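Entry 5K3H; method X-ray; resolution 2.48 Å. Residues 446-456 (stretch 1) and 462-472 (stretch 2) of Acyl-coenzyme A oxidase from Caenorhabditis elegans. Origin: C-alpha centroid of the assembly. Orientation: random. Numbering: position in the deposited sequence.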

# COMPACT_ATOMS: atom_id res chain seq x y z
N ARG B 446 -24.48 -5.84 12.85
CA ARG B 446 -25.47 -6.12 13.89
C ARG B 446 -26.72 -5.27 13.70
O ARG B 446 -27.85 -5.77 13.81
N TYR B 447 -26.52 -3.99 13.38
CA TYR B 447 -27.63 -3.08 13.15
C TYR B 447 -28.41 -3.43 11.88
O TYR B 447 -29.63 -3.27 11.85
N LEU B 448 -27.73 -3.84 10.82
CA LEU B 448 -28.46 -4.23 9.62
C LEU B 448 -29.21 -5.54 9.83
O LEU B 448 -30.29 -5.73 9.26
N VAL B 449 -28.66 -6.45 10.63
CA VAL B 449 -29.36 -7.70 10.93
C VAL B 449 -30.60 -7.43 11.79
O VAL B 449 -31.66 -8.02 11.55
N LYS B 450 -30.48 -6.57 12.80
CA LYS B 450 -31.65 -6.14 13.56
C LYS B 450 -32.71 -5.52 12.65
O LYS B 450 -33.91 -5.66 12.89
N SER B 451 -32.27 -4.75 11.64
CA SER B 451 -33.19 -4.16 10.68
C SER B 451 -33.80 -5.20 9.73
O SER B 451 -34.96 -5.06 9.31
N ALA B 452 -33.02 -6.22 9.34
CA ALA B 452 -33.58 -7.31 8.55
C ALA B 452 -34.63 -8.08 9.35
O ALA B 452 -35.61 -8.57 8.78
N ALA B 453 -34.43 -8.21 10.66
CA ALA B 453 -35.40 -8.89 11.51
C ALA B 453 -36.73 -8.13 11.57
O ALA B 453 -37.80 -8.75 11.56
N LEU B 454 -36.67 -6.80 11.65
CA LEU B 454 -37.90 -6.01 11.59
C LEU B 454 -38.65 -6.27 10.29
O LEU B 454 -39.87 -6.49 10.30
N VAL B 455 -37.94 -6.27 9.16
CA VAL B 455 -38.59 -6.46 7.87
C VAL B 455 -39.28 -7.82 7.81
O VAL B 455 -40.47 -7.91 7.49
N LYS B 456 -38.55 -8.89 8.16
CA LYS B 456 -39.11 -10.23 8.05
C LYS B 456 -40.37 -10.38 8.89
O LYS B 456 -41.32 -11.06 8.47
N GLN B 462 -41.13 0.35 11.17
CA GLN B 462 -40.33 0.77 12.31
C GLN B 462 -38.88 1.10 11.96
O GLN B 462 -38.13 1.52 12.85
N LEU B 463 -38.50 0.98 10.69
CA LEU B 463 -37.13 1.21 10.26
C LEU B 463 -36.80 2.70 10.28
O LEU B 463 -37.61 3.54 9.89
N GLY B 464 -35.59 3.03 10.75
CA GLY B 464 -35.07 4.38 10.66
C GLY B 464 -34.91 4.86 9.22
O GLY B 464 -34.96 4.07 8.28
N PRO B 465 -34.74 6.17 9.03
CA PRO B 465 -34.70 6.69 7.65
C PRO B 465 -33.52 6.18 6.82
O PRO B 465 -33.67 5.95 5.62
N LEU B 466 -32.35 6.01 7.43
CA LEU B 466 -31.18 5.55 6.69
C LEU B 466 -31.27 4.07 6.32
O LEU B 466 -30.45 3.56 5.55
N VAL B 467 -32.27 3.36 6.84
CA VAL B 467 -32.38 1.92 6.65
C VAL B 467 -33.75 1.52 6.12
O VAL B 467 -33.99 0.33 5.89
N ALA B 468 -34.61 2.50 5.82
CA ALA B 468 -35.96 2.26 5.32
C ALA B 468 -35.96 1.53 4.00
O ALA B 468 -36.90 0.78 3.71
N TYR B 469 -34.96 1.79 3.16
CA TYR B 469 -34.87 1.11 1.87
C TYR B 469 -34.87 -0.41 2.05
O TYR B 469 -35.11 -1.13 1.08
N LEU B 470 -34.54 -0.90 3.26
CA LEU B 470 -34.57 -2.34 3.50
C LEU B 470 -35.99 -2.88 3.48
O LEU B 470 -36.20 -4.07 3.21
N GLY B 471 -36.98 -2.04 3.80
CA GLY B 471 -38.36 -2.45 3.75
C GLY B 471 -39.11 -2.11 2.47
O GLY B 471 -40.30 -2.43 2.37
N ALA B 472 -38.46 -1.48 1.50
CA ALA B 472 -39.10 -1.06 0.26
C ALA B 472 -39.12 -2.18 -0.77
O ALA B 472 -38.31 -3.11 -0.73

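Residues 446-456 form one helical segment, and 462-472 fold over one side of it as a mostly irregular chain with a short 3-10 turn at 469-470. The two bury 462 Å² between them, both sides summed, and no hydrogen bond crosses the contact, so it rests on side-chain packing. The residues with the most surface covered by the other stretch are Leu454 (62 Å²) and Val455 (57 Å²), then Val467 and Leu470 (53 Å² each).

Leu454 and Val455 both direct their CA-to-CB bonds toward the second stretch. Leu454 has chi1 m and chi2 t; Leu454 CD2 lies 3.6 Å from Gln462 OE1, a van der Waals approach, and Leu454 CD1 is 4.2 Å from Leu463 CD2. Val455 has chi1 t at 173°, and its CG2 makes the closest approaches. Val455 CG2 sits 3.7 Å from Leu463 CD1, 3.6 Å from the backbone atom Leu470 O and 4.0 Å from Gly471 CA. The CA atoms of Val455 and Gly471 are 5.8 Å apart, a close backbone approach at a residue that has no side chain; a CB placed ideally on Gly471 would clash with Leu463 CD1 at 3.0 Å.

Leu463 touches Ser451, Leu454 and Val455, which lie on the same side of the helix. Its CA-to-CB bond points sideways, but with chi1 m and chi2 t the end of the side chain comes nearer the helix: besides CD1 against Val455, Leu463 CD2 reaches Ser451 CB at 3.7 Å.

Val467 packs nearer the start of the helical stretch, against Tyr447, Leu448 and Ser451. Its CA-to-CB bond points toward the helix, and its chi1 of 91° lies between the standard wells. Val467 CG2 is 3.9 Å from Leu448 CD2 and 3.8 Å from Ser451 OG, and it meets the Tyr447 ring obliquely, 4.2 Å from Tyr447 CE2; Val467 CG1 is 3.9 Å from Tyr447 OH. Tyr447 (chi1 t) and Leu448 (chi1 m, chi2 t) both start sideways, and their ends close the distance. Leu470, m and t, points in beside Val467, placing Leu470 CD1 3.8 Å from Ser451 CB and 4.2 Å from Leu448 CD2.

The hydroxyls of Ser451 and Tyr447 both have partners outside the contact. Ser451, chi1 m, turns its hydroxyl back along its own helix, donating from Ser451 OG to Tyr447 O at 2.8 Å, so it can face Val467 without needing a partner there. Tyr447 OH is hydrogen-bonded elsewhere in the structure. Within the second stretch, the bonds Val467 N to Gly464 O (3.1 Å) and Leu470 N to Val467 O (3.0 Å) span three residues each, linking the backbone that carries Val467 and Leu470.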

# COMPACT_ATOMS: atom_id res chain seq x y z
CB ARG B 446 -24.87 -5.92 15.28
CG ARG B 446 -23.78 -6.94 15.65
CD ARG B 446 -23.65 -7.16 17.16
NE ARG B 446 -22.83 -8.34 17.47
CZ ARG B 446 -23.29 -9.60 17.51
NH1 ARG B 446 -24.57 -9.87 17.29
NH2 ARG B 446 -22.46 -10.60 17.79
CB TYR B 447 -27.10 -1.65 13.10
CG TYR B 447 -28.13 -0.63 12.73
CD1 TYR B 447 -29.13 -0.28 13.61
CD2 TYR B 447 -28.07 0.03 11.50
CE1 TYR B 447 -30.07 0.67 13.28
CE2 TYR B 447 -28.99 0.98 11.15
CZ TYR B 447 -29.99 1.29 12.06
OH TYR B 447 -30.94 2.24 11.74
CB LEU B 448 -27.53 -4.35 8.41
CG LEU B 448 -26.88 -3.09 7.83
CD1 LEU B 448 -25.89 -3.53 6.78
CD2 LEU B 448 -27.90 -2.09 7.28
CB VAL B 449 -28.40 -8.70 11.59
CG1 VAL B 449 -29.18 -9.83 12.20
CG2 VAL B 449 -27.45 -9.23 10.56
CB LYS B 450 -31.25 -5.14 14.63
CG LYS B 450 -32.44 -4.53 15.33
CD LYS B 450 -32.04 -3.30 16.15
CE LYS B 450 -32.34 -2.01 15.34
NZ LYS B 450 -31.92 -0.77 16.05
CB SER B 451 -32.46 -3.05 9.90
OG SER B 451 -31.92 -2.11 10.82
CB ALA B 452 -32.48 -8.25 8.08
CB ALA B 453 -34.84 -9.09 12.92
CB LEU B 454 -37.60 -4.51 11.72
CG LEU B 454 -37.12 -3.91 13.04
CD1 LEU B 454 -36.81 -2.45 12.86
CD2 LEU B 454 -38.21 -4.04 14.07
CB VAL B 455 -37.58 -6.30 6.71
CG1 VAL B 455 -38.23 -6.68 5.39
CG2 VAL B 455 -37.05 -4.87 6.65
CB LYS B 456 -38.07 -11.28 8.47
CG LYS B 456 -38.64 -12.69 8.56
CD LYS B 456 -37.66 -13.71 9.15
CE LYS B 456 -36.60 -14.15 8.14
NZ LYS B 456 -35.78 -15.29 8.66
CB GLN B 462 -40.35 -0.31 13.41
CG GLN B 462 -41.75 -0.57 13.93
CD GLN B 462 -41.81 -1.50 15.14
OE1 GLN B 462 -40.80 -2.07 15.56
NE2 GLN B 462 -43.01 -1.71 15.65
CB LEU B 463 -36.94 0.66 8.85
CG LEU B 463 -36.97 -0.85 8.61
CD1 LEU B 463 -37.25 -1.18 7.14
CD2 LEU B 463 -35.65 -1.45 9.00
CB PRO B 465 -34.65 8.21 7.85
CG PRO B 465 -34.18 8.42 9.24
CD PRO B 465 -34.69 7.25 10.03
CB LEU B 466 -29.93 5.83 7.51
CG LEU B 466 -29.71 7.32 7.83
CD1 LEU B 466 -28.47 7.55 8.67
CD2 LEU B 466 -29.65 8.11 6.53
CB VAL B 467 -32.03 1.20 7.98
CG1 VAL B 467 -33.19 0.94 8.88
CG2 VAL B 467 -31.18 0.00 7.74
CB ALA B 468 -36.71 3.57 5.15
CB TYR B 469 -33.61 1.57 1.13
CG TYR B 469 -32.31 0.95 1.61
CD1 TYR B 469 -31.66 1.45 2.72
CD2 TYR B 469 -31.73 -0.12 0.93
CE1 TYR B 469 -30.47 0.87 3.17
CE2 TYR B 469 -30.55 -0.69 1.35
CZ TYR B 469 -29.93 -0.20 2.47
OH TYR B 469 -28.74 -0.74 2.91
CB LEU B 470 -33.87 -2.69 4.82
CG LEU B 470 -32.34 -2.57 4.84
CD1 LEU B 470 -31.82 -3.05 6.18
CD2 LEU B 470 -31.71 -3.34 3.66
CB ALA B 472 -38.40 0.17 -0.31